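Mlr6093 protein (PDB 2QJ8) probably acts as a zinc-dependent hydrolase of the succinylglutamate desuccinylase/aspartoacylase family, cleaving non-peptide amide or ester bonds. Local coordinates at residues N105-F110 / D188-T193; R97-D102 / S117-I122. All coordinates share one frame; numbering follows the deposited sequence. Where two conformers were deposited one is given.

Contact 1 of 2, residues N105-F110 / D188-T193; sequences NLNRVF and DGMFDT
The CA atoms of Arg108 and Gly189 lie 3.9 Å apart, where a type I turn from Asn107 to Phe110 meets the start of helix 190-197 in the aspartoacylase-family catalytic domain. Gly189, the N-cap residue, has no side chain to hold the two chains apart, and its CA makes a C-H...O contact of 3.3 Å with Phe110 O. Next to it, Met190 N donates to Asn107 O over 3.0 Å, a bent bond (134° at the hydrogen) that ties the helix start to the turn. A water completes the polar join: it donates to Asn107 OD1 and Asp188 O and accepts from Phe191 N. Met190, a selenomethionine modelled in two conformers, lies alongside Phe110 in the one described, a Met-aromatic contact with SE 4.9 Å from the ring centroid. Its CG stands over one ring face, and the bend at chi3 (-53°) brings Met190 CE to 3.3 Å from Phe110 CE1. It crosses Asn107 at about a right angle, Met190 CB lying 3.5 Å from Asn107 ND2. Met190 also touches Phe202 of strand 201-208, and Phe110 reaches helix 118-129. Gly189 O accepts both Thr193 N and Thr193 OG1, the hydroxyl at 2.8 Å and above the carbonyl plane.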
ATOM      1  N   ASN A 105      -5.959   5.520 -18.235  1.00 27.62           N
ATOM      2  CA  ASN A 105      -5.365   6.408 -17.243  1.00 26.75           C
ATOM      3  C   ASN A 105      -5.857   7.776 -17.655  1.00 25.77           C
ATOM      4  O   ASN A 105      -5.486   8.309 -18.711  1.00 29.58           O
ATOM      5  CB  ASN A 105      -3.844   6.266 -17.279  1.00 28.43           C
ATOM      6  CG  ASN A 105      -3.101   7.252 -16.388  1.00 30.79           C
ATOM      7  OD1 ASN A 105      -3.657   8.164 -15.764  1.00 43.07           O
ATOM      8  ND2 ASN A 105      -1.810   7.029 -16.297  1.00 39.06           N
ATOM      9  N   LEU A 106      -6.754   8.296 -16.830  1.00 26.40           N
ATOM     10  CA  LEU A 106      -7.442   9.563 -17.036  1.00 29.58           C
ATOM     11  C   LEU A 106      -6.506  10.742 -17.343  1.00 31.12           C
ATOM     12  O   LEU A 106      -6.818  11.593 -18.188  1.00 31.69           O
ATOM     13  CB  LEU A 106      -8.324   9.853 -15.800  1.00 29.12           C
ATOM     14  CG  LEU A 106      -9.056  11.186 -15.683  1.00 32.45           C
ATOM     15  CD1 LEU A 106      -9.988  11.336 -16.863  1.00 31.90           C
ATOM     16  CD2 LEU A 106      -9.830  11.275 -14.348  1.00 32.06           C
ATOM     17  N   ASN A 107      -5.385  10.773 -16.645  1.00 38.11           N
ATOM     18  CA  ASN A 107      -4.364  11.795 -16.822  1.00 42.39           C
ATOM     19  C   ASN A 107      -3.759  11.759 -18.228  1.00 40.71           C
ATOM     20  O   ASN A 107      -3.692  12.820 -18.865  1.00 41.71           O
ATOM     21  CB  ASN A 107      -3.292  11.662 -15.730  1.00 43.87           C
ATOM     22  CG  ASN A 107      -2.265  12.783 -15.757  1.00 51.44           C
ATOM     23  OD1 ASN A 107      -1.388  12.823 -16.624  1.00 58.64           O
ATOM     24  ND2 ASN A 107      -2.329  13.663 -14.762  1.00 53.78           N
ATOM     25  N   ARG A 108      -3.387  10.571 -18.733  1.00 38.12           N
ATOM     26  CA  ARG A 108      -2.771  10.511 -20.076  0.50 37.37           C
ATOM     27  C   ARG A 108      -3.724  10.782 -21.238  1.00 36.25           C
ATOM     28  O   ARG A 108      -3.248  11.083 -22.344  1.00 32.30           O
ATOM     29  CB  ARG A 108      -1.903   9.260 -20.375  0.50 38.91           C
ATOM     30  CG  ARG A 108      -2.551   7.915 -20.218  0.50 39.11           C
ATOM     31  CD  ARG A 108      -1.888   6.779 -21.037  0.50 38.66           C
ATOM     32  NE  ARG A 108      -2.208   5.450 -20.482  0.50 40.68           N
ATOM     33  CZ  ARG A 108      -3.383   4.801 -20.574  0.50 35.47           C
ATOM     34  NH1 ARG A 108      -4.450   5.322 -21.203  0.50 16.13           N
ATOM     35  NH2 ARG A 108      -3.510   3.609 -19.984  0.50 41.03           N
ATOM     36  N   VAL A 109      -5.046  10.739 -21.012  1.00 33.64           N
ATOM     37  CA  VAL A 109      -6.019  11.012 -22.102  1.00 31.50           C
ATOM     38  C   VAL A 109      -6.428  12.488 -22.281  1.00 30.69           C
ATOM     39  O   VAL A 109      -7.091  12.794 -23.262  1.00 33.27           O
ATOM     40  CB  VAL A 109      -7.287  10.139 -21.995  1.00 28.85           C
ATOM     41  CG1 VAL A 109      -6.895   8.665 -21.828  1.00 32.31           C
ATOM     42  CG2 VAL A 109      -8.174  10.608 -20.886  1.00 27.01           C
ATOM     43  N   PHE A 110      -6.041  13.395 -21.373  1.00 32.62           N
ATOM     44  CA  PHE A 110      -6.362  14.842 -21.518  1.00 31.98           C
ATOM     45  C   PHE A 110      -5.885  15.373 -22.866  1.00 31.01           C
ATOM     46  O   PHE A 110      -4.828  14.967 -23.311  1.00 29.62           O
ATOM     47  CB  PHE A 110      -5.744  15.721 -20.406  1.00 34.44           C
ATOM     48  CG  PHE A 110      -6.641  15.927 -19.216  1.00 29.27           C
ATOM     49  CD1 PHE A 110      -6.840  14.894 -18.310  1.00 39.38           C
ATOM     50  CD2 PHE A 110      -7.236  17.146 -18.986  1.00 35.47           C
ATOM     51  CE1 PHE A 110      -7.645  15.047 -17.208  1.00 39.34           C
ATOM     52  CE2 PHE A 110      -8.037  17.347 -17.879  1.00 37.75           C
ATOM     53  CZ  PHE A 110      -8.253  16.287 -16.977  1.00 44.66           C
ATOM     54  N   ASP A 188       2.309  12.625 -21.613  1.00 38.84           N
ATOM     55  CA  ASP A 188       1.120  12.579 -22.452  1.00 38.68           C
ATOM     56  C   ASP A 188      -0.070  12.985 -21.617  1.00 37.07           C
ATOM     57  O   ASP A 188      -0.095  12.758 -20.409  1.00 36.37           O
ATOM     58  CB  ASP A 188       0.872  11.186 -23.042  1.00 39.35           C
ATOM     59  CG  ASP A 188       1.868  10.815 -24.140  1.00 47.87           C
ATOM     60  OD1 ASP A 188       2.704  11.655 -24.544  1.00 54.25           O
ATOM     61  OD2 ASP A 188       1.800   9.659 -24.603  1.00 54.34           O
ATOM     62  N   GLY A 189      -0.997  13.686 -22.248  1.00 34.56           N
ATOM     63  CA  GLY A 189      -2.189  14.108 -21.581  1.00 37.53           C
ATOM     64  C   GLY A 189      -2.176  15.433 -20.837  1.00 38.18           C
ATOM     65  O   GLY A 189      -2.048  16.493 -21.450  1.00 36.88           O
HETATM   66  N   MSE A 190      -2.273  15.355 -19.512  1.00 39.03           N
HETATM   67  CA  MSE A 190      -2.408  16.539 -18.667  0.50 39.70           C
HETATM   68  C   MSE A 190      -1.178  17.443 -18.702  1.00 38.49           C
HETATM   69  O   MSE A 190      -1.306  18.657 -18.786  1.00 36.55           O
HETATM   70  CB  MSE A 190      -2.736  16.133 -17.220  0.50 38.99           C
HETATM   71  CG  MSE A 190      -3.388  17.220 -16.399  0.50 41.98           C
HETATM   72 SE   MSE A 190      -4.036  16.637 -14.632  0.37 44.90          SE
HETATM   73  CE  MSE A 190      -5.146  15.114 -15.129  0.50 49.67           C
ATOM     74  N   PHE A 191       0.005  16.851 -18.634  1.00 37.29           N
ATOM     75  CA  PHE A 191       1.231  17.637 -18.653  1.00 36.01           C
ATOM     76  C   PHE A 191       1.322  18.407 -19.956  1.00 33.58           C
ATOM     77  O   PHE A 191       1.445  19.623 -19.939  1.00 33.17           O
ATOM     78  CB  PHE A 191       2.468  16.752 -18.464  1.00 36.86           C
ATOM     79  CG  PHE A 191       3.753  17.530 -18.364  1.00 33.14           C
ATOM     80  CD1 PHE A 191       4.394  18.020 -19.503  1.00 33.11           C
ATOM     81  CD2 PHE A 191       4.309  17.791 -17.118  1.00 32.16           C
ATOM     82  CE1 PHE A 191       5.568  18.744 -19.404  1.00 29.65           C
ATOM     83  CE2 PHE A 191       5.480  18.515 -17.011  1.00 30.90           C
ATOM     84  CZ  PHE A 191       6.114  18.991 -18.156  1.00 31.64           C
ATOM     85  N   ASP A 192       1.262  17.700 -21.079  1.00 32.25           N
ATOM     86  CA  ASP A 192       1.304  18.358 -22.391  1.00 34.43           C
ATOM     87  C   ASP A 192       0.238  19.418 -22.559  1.00 31.51           C
ATOM     88  O   ASP A 192       0.490  20.470 -23.122  1.00 30.36           O
ATOM     89  CB  ASP A 192       1.135  17.345 -23.521  1.00 37.40           C
ATOM     90  CG  ASP A 192       2.395  16.553 -23.804  1.00 42.42           C
ATOM     91  OD1 ASP A 192       3.448  16.798 -23.167  1.00 50.64           O
ATOM     92  OD2 ASP A 192       2.317  15.657 -24.671  1.00 44.10           O
ATOM     93  N   THR A 193      -0.951  19.141 -22.051  1.00 31.27           N
ATOM     94  CA  THR A 193      -2.072  20.080 -22.148  1.00 30.69           C
ATOM     95  C   THR A 193      -1.839  21.380 -21.389  1.00 25.60           C
ATOM     96  O   THR A 193      -1.885  22.453 -21.965  1.00 25.14           O
ATOM     97  CB  THR A 193      -3.399  19.393 -21.671  1.00 29.70           C
ATOM     98  OG1 THR A 193      -3.738  18.399 -22.637  1.00 33.46           O
ATOM     99  CG2 THR A 193      -4.539  20.397 -21.592  1.00 30.44           C
TER
HETATM  100  O   HOH W   1       0.242  13.969 -18.257  1.00 21.02           O

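Contact 2 of 2, residues R97-D102 / S117-I122; sequences RNTPID and SVSERI
Asp102 OD2 is approached by three groups of the opposing segment: Ser119 N, the settled donor, and the hydroxyls Ser119 OG and Ser117 OG. The site is the N-terminal turn of helix 118-129, in the aspartoacylase-family catalytic domain, where a carboxylate from a loop takes up a first-turn amide. Ser119 N donates to Asp102 OD2 over 2.9 Å (150° at the hydrogen), approaching from above the carboxylate plane. Ser119 OG lies against both carboxylate oxygens, 2.6 Å from Asp102 OD1, while Ser117 OG comes within 2.8 Å of Asp102 OD2. A negative group here would be favoured by the helix dipole. With Asp102 CG between its own backbone N and carbonyl carbon (chi1 62°), the carboxylate carbon is set facing the two serines. Ser119 OG continues the network to Thr99 OG1, 2.9 Å away, which Asn88 and Lys104 also bond. On the far side of Ser117, Glu120 folds back so that its OE2 accepts Ser117 N at 2.8 Å; Lys104 forms a salt bridge with Glu120 and probably offsets the nearby negative charges. Beside this polar network lies a small apolar patch. Ile101 and Val118 cross at about a right angle, and the CG1 branch of Val118 meets Ile101 CB at 3.7 Å and Thr99 CG2 at 3.5 Å.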
ATOM      1  N   ARG A  97      -5.991   1.221 -10.309  1.00 30.72           N
ATOM      2  CA  ARG A  97      -5.129   2.343 -10.631  1.00 29.52           C
ATOM      3  C   ARG A  97      -5.803   3.229 -11.651  1.00 27.52           C
ATOM      4  O   ARG A  97      -5.844   4.421 -11.495  1.00 27.03           O
ATOM      5  CB  ARG A  97      -3.780   1.914 -11.183  1.00 32.57           C
ATOM      6  CG  ARG A  97      -2.902   3.144 -11.446  1.00 32.61           C
ATOM      7  CD  ARG A  97      -1.467   2.826 -11.308  1.00 39.64           C
ATOM      8  NE  ARG A  97      -0.668   4.045 -11.353  1.00 38.70           N
ATOM      9  CZ  ARG A  97      -0.508   4.907 -10.346  1.00 30.74           C
ATOM     10  NH1 ARG A  97      -1.131   4.771  -9.176  1.00 29.27           N
ATOM     11  NH2 ARG A  97       0.260   5.964 -10.543  1.00 36.22           N
ATOM     12  N   ASN A  98      -6.356   2.622 -12.687  1.00 27.86           N
ATOM     13  CA  ASN A  98      -7.014   3.370 -13.729  1.00 30.90           C
ATOM     14  C   ASN A  98      -8.507   3.092 -13.796  1.00 29.01           C
ATOM     15  O   ASN A  98      -9.039   2.252 -13.061  1.00 26.96           O
ATOM     16  CB  ASN A  98      -6.253   3.090 -15.027  1.00 31.80           C
ATOM     17  CG  ASN A  98      -4.823   3.633 -14.956  1.00 33.72           C
ATOM     18  OD1 ASN A  98      -4.596   4.754 -14.487  1.00 36.82           O
ATOM     19  ND2 ASN A  98      -3.858   2.819 -15.334  1.00 23.65           N
ATOM     20  N   THR A  99      -9.173   3.824 -14.673  1.00 28.11           N
ATOM     21  CA  THR A  99     -10.605   3.737 -14.810  1.00 28.02           C
ATOM     22  C   THR A  99     -11.022   2.292 -15.125  1.00 28.69           C
ATOM     23  O   THR A  99     -10.578   1.729 -16.124  1.00 29.30           O
ATOM     24  CB  THR A  99     -11.082   4.688 -15.906  1.00 28.78           C
ATOM     25  OG1 THR A  99     -10.532   5.982 -15.667  1.00 27.15           O
ATOM     26  CG2 THR A  99     -12.616   4.765 -15.962  1.00 20.25           C
ATOM     27  N   PRO A 100     -11.847   1.678 -14.250  1.00 29.75           N
ATOM     28  CA  PRO A 100     -12.228   0.295 -14.499  1.00 29.21           C
ATOM     29  C   PRO A 100     -13.107   0.046 -15.732  1.00 30.21           C
ATOM     30  O   PRO A 100     -13.043  -1.050 -16.292  1.00 31.13           O
ATOM     31  CB  PRO A 100     -12.976  -0.085 -13.219  1.00 30.81           C
ATOM     32  CG  PRO A 100     -13.488   1.186 -12.686  1.00 29.86           C
ATOM     33  CD  PRO A 100     -12.432   2.180 -12.992  1.00 25.68           C
ATOM     34  N   ILE A 101     -13.891   1.035 -16.166  1.00 28.67           N
ATOM     35  CA  ILE A 101     -14.785   0.836 -17.324  1.00 29.13           C
ATOM     36  C   ILE A 101     -14.053   0.716 -18.654  1.00 27.92           C
ATOM     37  O   ILE A 101     -14.317  -0.216 -19.427  1.00 22.69           O
ATOM     38  CB  ILE A 101     -15.855   1.958 -17.422  1.00 29.28           C
ATOM     39  CG1 ILE A 101     -16.818   1.845 -16.228  1.00 33.76           C
ATOM     40  CG2 ILE A 101     -16.658   1.858 -18.719  1.00 31.62           C
ATOM     41  CD1 ILE A 101     -17.904   2.882 -16.233  1.00 32.45           C
ATOM     42  N   ASP A 102     -13.141   1.658 -18.913  1.00 27.74           N
ATOM     43  CA  ASP A 102     -12.398   1.710 -20.193  1.00 26.94           C
ATOM     44  C   ASP A 102     -10.916   1.322 -20.118  1.00 27.67           C
ATOM     45  O   ASP A 102     -10.258   1.253 -21.153  1.00 24.90           O
ATOM     46  CB  ASP A 102     -12.589   3.083 -20.891  1.00 26.91           C
ATOM     47  CG  ASP A 102     -12.067   4.254 -20.094  1.00 17.73           C
ATOM     48  OD1 ASP A 102     -11.577   4.071 -18.979  1.00 31.11           O
ATOM     49  OD2 ASP A 102     -12.192   5.396 -20.575  1.00 20.68           O
ATOM     50  N   SER A 117     -14.811   7.436 -24.701  1.00 28.02           N
ATOM     51  CA  SER A 117     -15.100   6.564 -23.558  1.00 28.48           C
ATOM     52  C   SER A 117     -15.178   7.380 -22.230  1.00 27.66           C
ATOM     53  O   SER A 117     -14.841   8.563 -22.208  1.00 27.32           O
ATOM     54  CB  SER A 117     -14.001   5.526 -23.467  1.00 26.95           C
ATOM     55  OG  SER A 117     -12.806   6.215 -23.191  1.00 26.96           O
ATOM     56  N   VAL A 118     -15.564   6.749 -21.116  1.00 28.02           N
ATOM     57  CA  VAL A 118     -15.766   7.498 -19.840  1.00 27.55           C
ATOM     58  C   VAL A 118     -14.561   8.352 -19.421  1.00 27.16           C
ATOM     59  O   VAL A 118     -14.745   9.510 -19.107  1.00 27.88           O
ATOM     60  CB  VAL A 118     -16.298   6.621 -18.643  1.00 27.97           C
ATOM     61  CG1 VAL A 118     -15.257   5.583 -18.170  1.00 24.80           C
ATOM     62  CG2 VAL A 118     -16.744   7.530 -17.485  1.00 24.55           C
ATOM     63  N   SER A 119     -13.346   7.807 -19.454  1.00 29.27           N
ATOM     64  CA  SER A 119     -12.133   8.584 -19.097  1.00 29.91           C
ATOM     65  C   SER A 119     -11.963   9.853 -19.941  1.00 28.62           C
ATOM     66  O   SER A 119     -11.632  10.922 -19.415  1.00 24.98           O
ATOM     67  CB  SER A 119     -10.864   7.744 -19.212  1.00 28.61           C
ATOM     68  OG  SER A 119     -11.018   6.539 -18.497  1.00 30.32           O
ATOM     69  N   GLU A 120     -12.247   9.717 -21.228  1.00 26.91           N
ATOM     70  CA  GLU A 120     -12.175  10.812 -22.201  1.00 29.20           C
ATOM     71  C   GLU A 120     -13.242  11.884 -21.966  1.00 28.39           C
ATOM     72  O   GLU A 120     -12.961  13.075 -22.153  1.00 27.43           O
ATOM     73  CB  GLU A 120     -12.310  10.267 -23.624  1.00 27.54           C
ATOM     74  CG  GLU A 120     -11.268   9.227 -24.014  1.00 35.16           C
ATOM     75  CD  GLU A 120     -11.495   8.753 -25.404  1.00 39.09           C
ATOM     76  OE1 GLU A 120     -11.024   9.430 -26.339  1.00 54.14           O
ATOM     77  OE2 GLU A 120     -12.134   7.697 -25.571  1.00 42.78           O
ATOM     78  N   ARG A 121     -14.459  11.468 -21.571  1.00 28.04           N
ATOM     79  CA  ARG A 121     -15.527  12.428 -21.224  1.00 26.68           C
ATOM     80  C   ARG A 121     -15.219  13.167 -19.914  1.00 27.80           C
ATOM     81  O   ARG A 121     -15.540  14.356 -19.794  1.00 27.83           O
ATOM     82  CB  ARG A 121     -16.915  11.768 -21.155  1.00 26.89           C
ATOM     83  CG  ARG A 121     -17.338  11.088 -22.463  1.00 23.60           C
ATOM     84  CD  ARG A 121     -18.845  10.750 -22.516  1.00 27.20           C
ATOM     85  NE  ARG A 121     -19.276   9.863 -21.436  1.00 26.16           N
ATOM     86  CZ  ARG A 121     -19.045   8.555 -21.364  1.00 21.31           C
ATOM     87  NH1 ARG A 121     -18.362   7.926 -22.297  1.00 29.47           N
ATOM     88  NH2 ARG A 121     -19.503   7.864 -20.335  1.00 30.41           N
ATOM     89  N   ILE A 122     -14.607  12.480 -18.938  1.00 27.07           N
ATOM     90  CA  ILE A 122     -14.197  13.137 -17.687  1.00 27.60           C
ATOM     91  C   ILE A 122     -13.157  14.215 -17.989  1.00 27.63           C
ATOM     92  O   ILE A 122     -13.291  15.347 -17.513  1.00 29.80           O
ATOM     93  CB  ILE A 122     -13.642  12.149 -16.619  1.00 26.91           C
ATOM     94  CG1 ILE A 122     -14.762  11.181 -16.163  1.00 28.18           C
ATOM     95  CG2 ILE A 122     -13.065  12.956 -15.354  1.00 23.67           C
ATOM     96  CD1 ILE A 122     -14.282   9.947 -15.465  1.00 26.84           C
TER

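How the contacts relate
Both contacts fasten the long loop between helices 89-94 and 118-129 to the start of a helix, and each is partly buried. Contact 1 lies nearer the middle of the chain, about 12 Å from its centre against about 17 Å for contact 2. Contact 1 joins the loop to a helix far along the sequence, mostly through backbone, water and a selenomethionine-aromatic contact; contact 2 closes the loop on the helix that follows it, with a carboxylate and hydroxyls. Their centres are about 12 Å apart, and helix 118-129 bridges them: Leu106 CD1 packs 3.8 Å from Ile122 CB, and Phe110 of contact 1 rests further along the same helix.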